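Local coordinates for taurocyamine kinase (Schistosoma mansoni, PDB 4WOD), which reversibly transfers phosphate between ATP and the guanidino compound taurocyamine, with magnesium as cofactor, as a two-repeat member of the phosphagen kinase family, at residues A[61-71]-A[261-272]; A[138-146]-A[199-207]. The protein carries 4 engineered substitutions. All blocks are in the same frame, centred on the assembly; numbering follows the deposited sequence.

Contact 1 of 2, residues A[61-71]-A[261-272]; sequences LPRSCDLNAYE and RLGFITFCPSNL. With ARG (arginine), chain B.
OXT of the bound arginine is gripped by Leu-61 N at 3.0 Å and by Arg-63 NH1 at 2.9 Å, with a weak companion bond from Arg-63 NH2, where a loop of the phosphagen kinase N-terminal domain meets the catalytic-domain loop of Cys-268, the predicted active-site residue. The part of 61-71 that touches the ligand, Leu-61 to Arg-63, is consistent with the guanidino-specificity loop of phosphagen kinases; Leu-60 and Glu-222 also bond to the ligand. Leu-61 CD1 packs on Ser-270 CB, joining the two walls of the pocket.

Arg-63 does two jobs. Its CB sits over the face of the Phe-267 ring in a CH-pi contact, 3.8 Å from the centroid, and a bend at chi2 (-68°) turns the rest of the chain past Cys-268 CB toward the ligand. Arg-63 NH1 also holds Pro-62 O at an angle of 163°, which should steady the guanidinium.

Further along, Tyr-70 OH donates to Thr-266 O at 2.9 Å, fastening the turn into a helix to the catalytic-domain loop. Ser-64 OG adds a second bond of the same kind, reaching Phe-267 O at 2.9 Å. The Tyr-70 side chain is wedged between the apolar side chains of the loop, Leu-262 CD1 meeting Tyr-70 CB at 3.6 Å; Ile-265 CG2 lies near CE2, Pro-269 CG touches the ring edge, and the Leu-272 side chain comes head-on against Tyr-70, its CD1 near CE1. Water 1 donates to Tyr-70 O and accepts from Arg-261 NH1, a nitrogen that also forms a salt bridge with Asp-78. Cys-268 O is reached from opposite faces of its carbonyl plane by Asn-271 N and Thr-266 OG1, the latter at 2.8 Å.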
loop_
_atom_site.group_PDB
_atom_site.type_symbol
_atom_site.label_atom_id
_atom_site.label_comp_id
_atom_site.label_asym_id
_atom_site.label_seq_id
_atom_site.Cartn_x
_atom_site.Cartn_y
_atom_site.Cartn_z
ATOM N N LEU A 61 13.012 14.880 -0.379
ATOM C CA LEU A 61 14.081 15.291 0.534
ATOM C C LEU A 61 14.827 16.547 0.078
ATOM O O LEU A 61 14.854 16.856 -1.103
ATOM C CB LEU A 61 15.085 14.145 0.691
ATOM C CG LEU A 61 14.532 12.897 1.380
ATOM C CD1 LEU A 61 15.580 11.804 1.435
ATOM C CD2 LEU A 61 14.035 13.228 2.772
ATOM N N PRO A 62 15.430 17.285 1.028
ATOM C CA PRO A 62 16.364 18.333 0.604
ATOM C C PRO A 62 17.653 17.687 0.105
ATOM O O PRO A 62 17.750 16.451 0.070
ATOM C CB PRO A 62 16.629 19.129 1.887
ATOM C CG PRO A 62 16.393 18.089 3.021
ATOM C CD PRO A 62 15.243 17.241 2.490
ATOM N N ARG A 63 18.646 18.495 -0.234
ATOM C CA ARG A 63 19.982 17.941 -0.396
ATOM C C ARG A 63 20.885 18.696 0.560
ATOM O O ARG A 63 20.398 19.360 1.469
ATOM C CB ARG A 63 20.445 18.024 -1.861
ATOM C CG ARG A 63 19.510 17.265 -2.851
ATOM C CD ARG A 63 19.557 15.715 -2.653
ATOM N NE ARG A 63 18.790 14.951 -3.653
ATOM C CZ ARG A 63 17.488 14.695 -3.585
ATOM N NH1 ARG A 63 16.756 15.147 -2.569
ATOM N NH2 ARG A 63 16.902 13.978 -4.545
ATOM N N SER A 64 22.194 18.600 0.386
ATOM C CA SER A 64 23.085 19.309 1.293
ATOM C C SER A 64 24.106 20.104 0.507
ATOM O O SER A 64 24.726 19.587 -0.418
ATOM C CB SER A 64 23.771 18.336 2.262
ATOM O OG SER A 64 24.274 17.202 1.586
ATOM N N CYS A 65 24.253 21.369 0.887
ATOM C CA CYS A 65 25.217 22.269 0.271
ATOM C C CYS A 65 26.656 21.771 0.428
ATOM O O CYS A 65 27.503 22.006 -0.433
ATOM C CB CYS A 65 25.065 23.670 0.871
ATOM S SG CYS A 65 25.204 23.800 2.690
ATOM N N ASP A 66 26.921 21.097 1.541
ATOM C CA ASP A 66 28.213 20.460 1.799
ATOM C C ASP A 66 28.024 19.563 3.016
ATOM O O ASP A 66 26.952 19.560 3.614
ATOM C CB ASP A 66 29.321 21.490 2.052
ATOM C CG ASP A 66 28.995 22.428 3.206
ATOM O OD1 ASP A 66 29.054 22.000 4.378
ATOM O OD2 ASP A 66 28.699 23.611 2.938
ATOM N N LEU A 67 29.079 18.862 3.417
ATOM C CA LEU A 67 28.961 17.833 4.453
ATOM C C LEU A 67 28.644 18.406 5.834
ATOM O O LEU A 67 28.139 17.693 6.694
ATOM C CB LEU A 67 30.243 16.989 4.509
ATOM C CG LEU A 67 31.545 17.724 4.865
ATOM C CD1 LEU A 67 31.823 17.657 6.358
ATOM C CD2 LEU A 67 32.733 17.151 4.104
ATOM N N ASN A 68 28.927 19.688 6.032
ATOM C CA ASN A 68 28.668 20.340 7.301
ATOM C C ASN A 68 27.245 20.832 7.442
ATOM O O ASN A 68 26.894 21.416 8.488
ATOM C CB ASN A 68 29.598 21.531 7.502
ATOM C CG ASN A 68 31.038 21.135 7.564
ATOM O OD1 ASN A 68 31.806 21.411 6.637
ATOM N ND2 ASN A 68 31.431 20.482 8.656
ATOM N N ALA A 69 26.449 20.659 6.385
ATOM C CA ALA A 69 25.074 21.137 6.417
ATOM C C ALA A 69 24.302 20.420 7.515
ATOM O O ALA A 69 23.449 21.013 8.169
ATOM C CB ALA A 69 24.392 20.944 5.087
ATOM N N TYR A 70 24.591 19.135 7.711
ATOM C CA TYR A 70 23.825 18.352 8.659
ATOM C C TYR A 70 24.026 18.882 10.076
ATOM O O TYR A 70 23.072 18.953 10.847
ATOM C CB TYR A 70 24.193 16.864 8.554
ATOM C CG TYR A 70 23.795 16.273 7.210
ATOM C CD1 TYR A 70 22.467 15.985 6.936
ATOM C CD2 TYR A 70 24.733 16.035 6.217
ATOM C CE1 TYR A 70 22.080 15.469 5.732
ATOM C CE2 TYR A 70 24.354 15.507 4.992
ATOM C CZ TYR A 70 23.028 15.223 4.757
ATOM O OH TYR A 70 22.622 14.700 3.550
ATOM N N GLU A 71 25.247 19.290 10.402
ATOM C CA GLU A 71 25.515 19.899 11.698
ATOM C C GLU A 71 25.023 21.352 11.787
ATOM O O GLU A 71 24.372 21.730 12.770
ATOM C CB GLU A 71 27.004 19.841 12.007
ATOM C CG GLU A 71 27.399 20.510 13.316
ATOM C CD GLU A 71 26.626 19.987 14.531
ATOM O OE1 GLU A 71 26.398 20.790 15.461
ATOM O OE2 GLU A 71 26.254 18.788 14.562
ATOM N N ARG A 261 26.464 9.747 14.598
ATOM C CA ARG A 261 25.025 9.942 14.518
ATOM C C ARG A 261 24.462 9.538 13.138
ATOM O O ARG A 261 23.507 8.758 13.053
ATOM C CB ARG A 261 24.715 11.401 14.833
ATOM C CG ARG A 261 23.261 11.762 14.963
ATOM C CD ARG A 261 23.178 13.169 15.555
ATOM N NE ARG A 261 23.957 14.126 14.771
ATOM C CZ ARG A 261 23.452 14.765 13.730
ATOM N NH1 ARG A 261 22.197 14.532 13.410
ATOM N NH2 ARG A 261 24.179 15.629 13.024
ATOM N N LEU A 262 25.065 10.045 12.060
ATOM C CA LEU A 262 24.556 9.781 10.716
ATOM C C LEU A 262 25.360 8.746 9.948
ATOM O O LEU A 262 25.021 8.425 8.811
ATOM C CB LEU A 262 24.517 11.082 9.893
ATOM C CG LEU A 262 23.743 12.213 10.590
ATOM C CD1 LEU A 262 23.770 13.488 9.774
ATOM C CD2 LEU A 262 22.313 11.786 10.868
ATOM N N GLY A 263 26.441 8.248 10.531
ATOM C CA GLY A 263 27.331 7.398 9.760
ATOM C C GLY A 263 28.048 8.163 8.649
ATOM O O GLY A 263 28.523 9.278 8.874
ATOM N N PHE A 264 28.150 7.555 7.462
ATOM C CA PHE A 264 28.807 8.201 6.317
ATOM C C PHE A 264 27.910 9.291 5.732
ATOM O O PHE A 264 26.742 9.056 5.373
ATOM C CB PHE A 264 29.161 7.192 5.233
ATOM C CG PHE A 264 30.274 6.261 5.610
ATOM C CD1 PHE A 264 31.585 6.723 5.661
ATOM C CD2 PHE A 264 30.012 4.944 5.924
ATOM C CE1 PHE A 264 32.623 5.872 6.004
ATOM C CE2 PHE A 264 31.047 4.074 6.269
ATOM C CZ PHE A 264 32.349 4.540 6.294
ATOM N N ILE A 265 28.458 10.488 5.663
ATOM C CA ILE A 265 27.740 11.620 5.077
ATOM C C ILE A 265 27.574 11.428 3.571
ATOM O O ILE A 265 28.502 10.976 2.878
ATOM C CB ILE A 265 28.485 12.944 5.354
ATOM C CG1 ILE A 265 28.721 13.132 6.859
ATOM C CG2 ILE A 265 27.751 14.143 4.730
ATOM C CD1 ILE A 265 27.478 13.011 7.726
ATOM N N THR A 266 26.390 11.760 3.069
ATOM C CA THR A 266 26.131 11.743 1.632
ATOM C C THR A 266 25.405 13.011 1.240
ATOM O O THR A 266 24.886 13.704 2.111
ATOM C CB THR A 266 25.287 10.520 1.212
ATOM O OG1 THR A 266 24.147 10.415 2.088
ATOM C CG2 THR A 266 26.157 9.253 1.297
ATOM N N PHE A 267 25.373 13.298 -0.061
ATOM C CA PHE A 267 24.688 14.495 -0.595
ATOM C C PHE A 267 23.182 14.454 -0.328
ATOM O O PHE A 267 22.571 15.459 0.052
ATOM C CB PHE A 267 24.972 14.618 -2.095
ATOM C CG PHE A 267 24.322 15.804 -2.769
ATOM C CD1 PHE A 267 24.692 17.101 -2.466
ATOM C CD2 PHE A 267 23.363 15.605 -3.754
ATOM C CE1 PHE A 267 24.099 18.187 -3.122
ATOM C CE2 PHE A 267 22.780 16.677 -4.410
ATOM C CZ PHE A 267 23.147 17.966 -4.087
ATOM N N CYS A 268 22.582 13.290 -0.522
ATOM C CA CYS A 268 21.158 13.133 -0.241
ATOM C C CYS A 268 20.989 12.384 1.066
ATOM O O CYS A 268 21.687 11.388 1.301
ATOM C CB CYS A 268 20.456 12.396 -1.380
ATOM S SG CYS A 268 18.712 12.084 -1.085
ATOM N N PRO A 269 20.082 12.866 1.935
ATOM C CA PRO A 269 19.843 12.242 3.242
ATOM C C PRO A 269 19.363 10.799 3.183
ATOM O O PRO A 269 19.517 10.107 4.188
ATOM C CB PRO A 269 18.760 13.128 3.871
ATOM C CG PRO A 269 18.972 14.479 3.240
ATOM C CD PRO A 269 19.380 14.164 1.806
ATOM N N SER A 270 18.798 10.357 2.063
ATOM C CA SER A 270 18.275 8.989 1.982
ATOM C C SER A 270 19.372 7.924 2.054
ATOM O O SER A 270 19.110 6.779 2.447
ATOM C CB SER A 270 17.457 8.803 0.698
ATOM O OG SER A 270 18.270 8.920 -0.453
ATOM N N ASN A 271 20.589 8.302 1.677
ATOM C CA ASN A 271 21.725 7.372 1.615
ATOM C C ASN A 271 22.752 7.516 2.732
ATOM O O ASN A 271 23.905 7.137 2.551
ATOM C CB ASN A 271 22.450 7.529 0.281
ATOM C CG ASN A 271 21.675 6.921 -0.868
ATOM O OD1 ASN A 271 21.187 5.795 -0.773
ATOM N ND2 ASN A 271 21.545 7.667 -1.952
ATOM N N LEU A 272 22.346 8.073 3.868
ATOM C CA LEU A 272 23.226 8.188 5.040
ATOM C C LEU A 272 23.422 6.844 5.725
ATOM O O LEU A 272 22.731 5.855 5.406
ATOM C CB LEU A 272 22.642 9.188 6.044
ATOM C CG LEU A 272 22.571 10.636 5.555
ATOM C CD1 LEU A 272 21.691 11.475 6.513
ATOM C CD2 LEU A 272 23.981 11.276 5.403
HETATM N N ARG B . 14.000 10.268 -1.539
HETATM C CA ARG B . 14.667 11.252 -2.347
HETATM C C ARG B . 13.846 12.429 -2.842
HETATM O O ARG B . 12.735 12.236 -3.392
HETATM C CB ARG B . 15.398 10.607 -3.466
HETATM C CG ARG B . 16.726 10.079 -3.041
HETATM C CD ARG B . 17.745 10.913 -3.729
HETATM N NE ARG B . 19.061 10.465 -3.388
HETATM C CZ ARG B . 19.991 10.244 -4.274
HETATM N NH1 ARG B . 21.168 9.842 -3.900
HETATM N NH2 ARG B . 19.720 10.403 -5.540
HETATM O OXT ARG B . 14.436 13.488 -2.581
HETATM O O HOH W 1 21.685 16.274 10.996
#

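Contact 2 of 2, residues A[138-146]-A[199-207]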
loop_
_atom_site.group_PDB
_atom_site.type_symbol
_atom_site.label_atom_id
_atom_site.label_comp_id
_atom_site.label_asym_id
_atom_site.label_seq_id
_atom_site.Cartn_x
_atom_site.Cartn_y
_atom_site.Cartn_z
ATOM N N THR A 138 34.287 24.860 -5.960
ATOM C CA THR A 138 34.702 25.721 -7.072
ATOM C C THR A 138 35.046 24.823 -8.247
ATOM O O THR A 138 35.138 23.593 -8.093
ATOM C CB THR A 138 35.903 26.590 -6.720
ATOM O OG1 THR A 138 37.015 25.739 -6.458
ATOM C CG2 THR A 138 35.612 27.431 -5.472
ATOM N N LYS A 139 35.239 25.414 -9.426
ATOM C CA LYS A 139 35.660 24.603 -10.565
ATOM C C LYS A 139 36.972 23.912 -10.231
ATOM O O LYS A 139 37.150 22.718 -10.515
ATOM C CB LYS A 139 35.795 25.443 -11.837
ATOM C CG LYS A 139 36.262 24.647 -13.042
ATOM C CD LYS A 139 35.917 25.367 -14.339
ATOM C CE LYS A 139 36.652 24.773 -15.518
ATOM N NZ LYS A 139 36.128 25.356 -16.785
ATOM N N GLU A 140 37.872 24.653 -9.583
ATOM C CA GLU A 140 39.173 24.108 -9.204
ATOM C C GLU A 140 39.094 23.039 -8.113
ATOM O O GLU A 140 39.753 22.002 -8.208
ATOM C CB GLU A 140 40.108 25.234 -8.748
ATOM C CG GLU A 140 40.522 26.188 -9.858
ATOM C CD GLU A 140 41.488 27.242 -9.353
ATOM O OE1 GLU A 140 42.572 26.845 -8.866
ATOM O OE2 GLU A 140 41.163 28.449 -9.422
ATOM N N THR A 141 38.291 23.256 -7.079
ATOM C CA THR A 141 38.272 22.257 -6.008
ATOM C C THR A 141 37.609 20.945 -6.459
ATOM O O THR A 141 38.028 19.860 -6.041
ATOM C CB THR A 141 37.592 22.776 -4.718
ATOM O OG1 THR A 141 36.243 23.175 -4.987
ATOM C CG2 THR A 141 38.385 23.940 -4.141
ATOM N N ARG A 142 36.625 21.016 -7.345
ATOM C CA ARG A 142 36.042 19.779 -7.838
ATOM C C ARG A 142 37.089 18.953 -8.603
ATOM O O ARG A 142 37.138 17.720 -8.467
ATOM C CB ARG A 142 34.826 20.070 -8.720
ATOM C CG ARG A 142 34.070 18.829 -9.163
ATOM C CD ARG A 142 32.973 19.164 -10.158
ATOM N NE ARG A 142 31.864 19.916 -9.573
ATOM C CZ ARG A 142 31.705 21.236 -9.658
ATOM N NH1 ARG A 142 32.599 21.983 -10.305
ATOM N NH2 ARG A 142 30.641 21.814 -9.098
ATOM N N ILE A 143 37.939 19.632 -9.380
ATOM C CA ILE A 143 38.980 18.953 -10.155
ATOM C C ILE A 143 40.064 18.431 -9.205
ATOM O O ILE A 143 40.541 17.295 -9.360
ATOM C CB ILE A 143 39.588 19.896 -11.245
ATOM C CG1 ILE A 143 38.533 20.196 -12.320
ATOM C CG2 ILE A 143 40.845 19.292 -11.883
ATOM C CD1 ILE A 143 38.817 21.431 -13.132
ATOM N N GLU A 144 40.444 19.237 -8.215
ATOM C CA GLU A 144 41.386 18.731 -7.195
ATOM C C GLU A 144 40.866 17.446 -6.508
ATOM O O GLU A 144 41.633 16.495 -6.270
ATOM C CB GLU A 144 41.687 19.807 -6.148
ATOM C CG GLU A 144 42.577 20.905 -6.670
ATOM C CD GLU A 144 42.893 21.941 -5.620
ATOM O OE1 GLU A 144 44.053 21.983 -5.159
ATOM O OE2 GLU A 144 41.975 22.701 -5.238
ATOM N N LEU A 145 39.562 17.417 -6.215
ATOM C CA LEU A 145 38.914 16.255 -5.613
ATOM C C LEU A 145 38.956 15.062 -6.571
ATOM O O LEU A 145 39.297 13.934 -6.172
ATOM C CB LEU A 145 37.464 16.602 -5.218
ATOM C CG LEU A 145 36.589 15.503 -4.613
ATOM C CD1 LEU A 145 37.259 14.895 -3.370
ATOM C CD2 LEU A 145 35.192 16.057 -4.292
ATOM N N GLU A 146 38.639 15.316 -7.837
ATOM C CA GLU A 146 38.717 14.279 -8.866
ATOM C C GLU A 146 40.127 13.685 -8.941
ATOM O O GLU A 146 40.281 12.461 -8.954
ATOM C CB GLU A 146 38.302 14.826 -10.238
ATOM C CG GLU A 146 38.334 13.775 -11.343
ATOM C CD GLU A 146 38.407 14.371 -12.746
ATOM O OE1 GLU A 146 38.583 15.603 -12.876
ATOM O OE2 GLU A 146 38.254 13.604 -13.725
ATOM N N ILE A 199 26.988 21.848 -12.009
ATOM C CA ILE A 199 27.739 23.076 -12.153
ATOM C C ILE A 199 29.127 22.753 -12.742
ATOM O O ILE A 199 29.756 21.765 -12.349
ATOM C CB ILE A 199 27.847 23.793 -10.799
ATOM C CG1 ILE A 199 26.436 24.143 -10.294
ATOM C CG2 ILE A 199 28.769 25.013 -10.871
ATOM C CD1 ILE A 199 26.407 24.647 -8.894
ATOM N N ASP A 200 29.559 23.567 -13.704
ATOM C CA ASP A 200 30.830 23.399 -14.420
ATOM C C ASP A 200 30.903 22.067 -15.170
ATOM O O ASP A 200 31.992 21.514 -15.328
ATOM C CB ASP A 200 32.028 23.493 -13.470
ATOM C CG ASP A 200 32.035 24.765 -12.631
ATOM O OD1 ASP A 200 31.795 25.846 -13.188
ATOM O OD2 ASP A 200 32.282 24.675 -11.401
ATOM N N TRP A 201 29.755 21.564 -15.624
ATOM C CA TRP A 201 29.676 20.318 -16.404
ATOM C C TRP A 201 30.521 20.451 -17.674
ATOM O O TRP A 201 30.431 21.459 -18.354
ATOM C CB TRP A 201 28.215 20.007 -16.770
ATOM C CG TRP A 201 28.023 18.692 -17.456
ATOM C CD1 TRP A 201 27.975 18.468 -18.809
ATOM C CD2 TRP A 201 27.866 17.408 -16.835
ATOM N NE1 TRP A 201 27.792 17.130 -19.064
ATOM C CE2 TRP A 201 27.725 16.455 -17.876
ATOM C CE3 TRP A 201 27.824 16.969 -15.506
ATOM C CZ2 TRP A 201 27.549 15.095 -17.625
ATOM C CZ3 TRP A 201 27.647 15.615 -15.261
ATOM C CH2 TRP A 201 27.514 14.695 -16.316
ATOM N N PRO A 202 31.322 19.433 -18.019
ATOM C CA PRO A 202 31.451 18.128 -17.381
ATOM C C PRO A 202 32.734 18.011 -16.582
ATOM O O PRO A 202 33.175 16.907 -16.338
ATOM C CB PRO A 202 31.501 17.194 -18.579
ATOM C CG PRO A 202 32.380 17.975 -19.541
ATOM C CD PRO A 202 32.081 19.459 -19.289
ATOM N N THR A 203 33.328 19.130 -16.180
ATOM C CA THR A 203 34.637 19.081 -15.523
ATOM C C THR A 203 34.598 18.448 -14.128
ATOM O O THR A 203 33.579 18.486 -13.418
ATOM C CB THR A 203 35.266 20.500 -15.415
ATOM O OG1 THR A 203 34.432 21.347 -14.620
ATOM C CG2 THR A 203 35.426 21.124 -16.805
ATOM N N GLY A 204 35.731 17.878 -13.729
ATOM C CA GLY A 204 35.849 17.343 -12.385
ATOM C C GLY A 204 35.141 16.015 -12.184
ATOM O O GLY A 204 35.016 15.546 -11.063
ATOM N N ARG A 205 34.680 15.416 -13.277
ATOM C CA ARG A 205 33.867 14.206 -13.228
ATOM C C ARG A 205 34.426 13.101 -14.099
ATOM O O ARG A 205 35.065 13.355 -15.127
ATOM C CB ARG A 205 32.444 14.518 -13.671
ATOM C CG ARG A 205 31.771 15.544 -12.771
ATOM C CD ARG A 205 30.770 16.346 -13.543
ATOM N NE ARG A 205 29.920 17.127 -12.649
ATOM C CZ ARG A 205 30.015 18.439 -12.475
ATOM N NH1 ARG A 205 30.936 19.130 -13.134
ATOM N NH2 ARG A 205 29.182 19.053 -11.635
ATOM N N GLY A 206 34.167 11.865 -13.695
ATOM C CA GLY A 206 34.583 10.741 -14.503
ATOM C C GLY A 206 34.090 9.411 -13.992
ATOM O O GLY A 206 33.381 9.336 -12.972
ATOM N N ILE A 207 34.448 8.356 -14.723
ATOM C CA ILE A 207 34.104 7.002 -14.295
ATOM C C ILE A 207 35.312 6.091 -14.364
ATOM O O ILE A 207 36.222 6.309 -15.171
ATOM C CB ILE A 207 32.965 6.379 -15.155
ATOM C CG1 ILE A 207 33.423 6.151 -16.591
ATOM C CG2 ILE A 207 31.740 7.260 -15.163
ATOM C CD1 ILE A 207 32.454 5.295 -17.381
HETATM O O HOH W 2 34.967 21.381 -11.822
HETATM O O HOH W 3 28.269 20.361 -9.294
HETATM O O HOH W 4 38.576 17.426 -15.338
#
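The first two turns of helix 139-154 lie against the loop that enters strand 206-210 of the catalytic-domain antiparallel sheet, and the backbones come closest where the CA atoms of Ile-143 and Gly-204 are 4.2 Å apart. Gly-204, with positive phi, is the third residue of a type II turn from Pro-202 to Arg-205, and its lack of a side chain lets the helix approach so nearly. Thr-138 and Thr-141 close the helix start with a capping box.

Arg-142 carries the polar contact. Its chain runs straight from the helix and bends at chi3 (-69°), bringing NH1 to Asp-200 OD2 at 2.9 Å in a salt bridge that uses the anti lone pair of the carboxylate oxygen. The Arg-205 guanidinium lies offset over one face of the Arg-142 guanidinium, by its NE end, the planes 18° apart, with Arg-142 NE and Arg-205 NH2 at 3.5 Å; Asp-200 and the Ile-199 carbonyl probably offset the two like charges. Arg-205 clasps Ile-199 O end-on, from NH2 at 2.9 Å and from NH1 at 3.0 Å, and the same oxygen rests 3.2 Å above the Arg-142 guanidinium plane. Water 2, in that plane, accepts from Arg-142 NH1 and donates to Lys-139 O and Thr-203 OG1. The aliphatic part of Lys-139 runs across Thr-203, its CB beside Asp-200 OD2.

One turn further on, Glu-146 lies alongside Gly-204, its OE2 bonded to Tyr-164 OH on the neighbouring strand. Water 4 completes the seam, donating to Glu-146 OE1 at 3.1 Å and accepting from Gly-204 N.

Overall arrangement
From the N terminus, the chain passes through the small helical N-terminal domain and lays down 61-71, then enters the catalytic domain of the first repeat along strand 117-126. Helix 139-154 follows, and contact 2 closes the shorter loop when 199-207 returns to its start, after strand 162-166 has been laid at the sheet edge. Strands 215-219 and 225-232 and helix 236-251 come next before 261-272 closes the longer loop of contact 1, which encloses the whole of contact 2 without crossing. Contact 1 joins the two domains at the ligand pocket; contact 2 stays within the catalytic domain. The centres of the two contacts are about 20 Å apart.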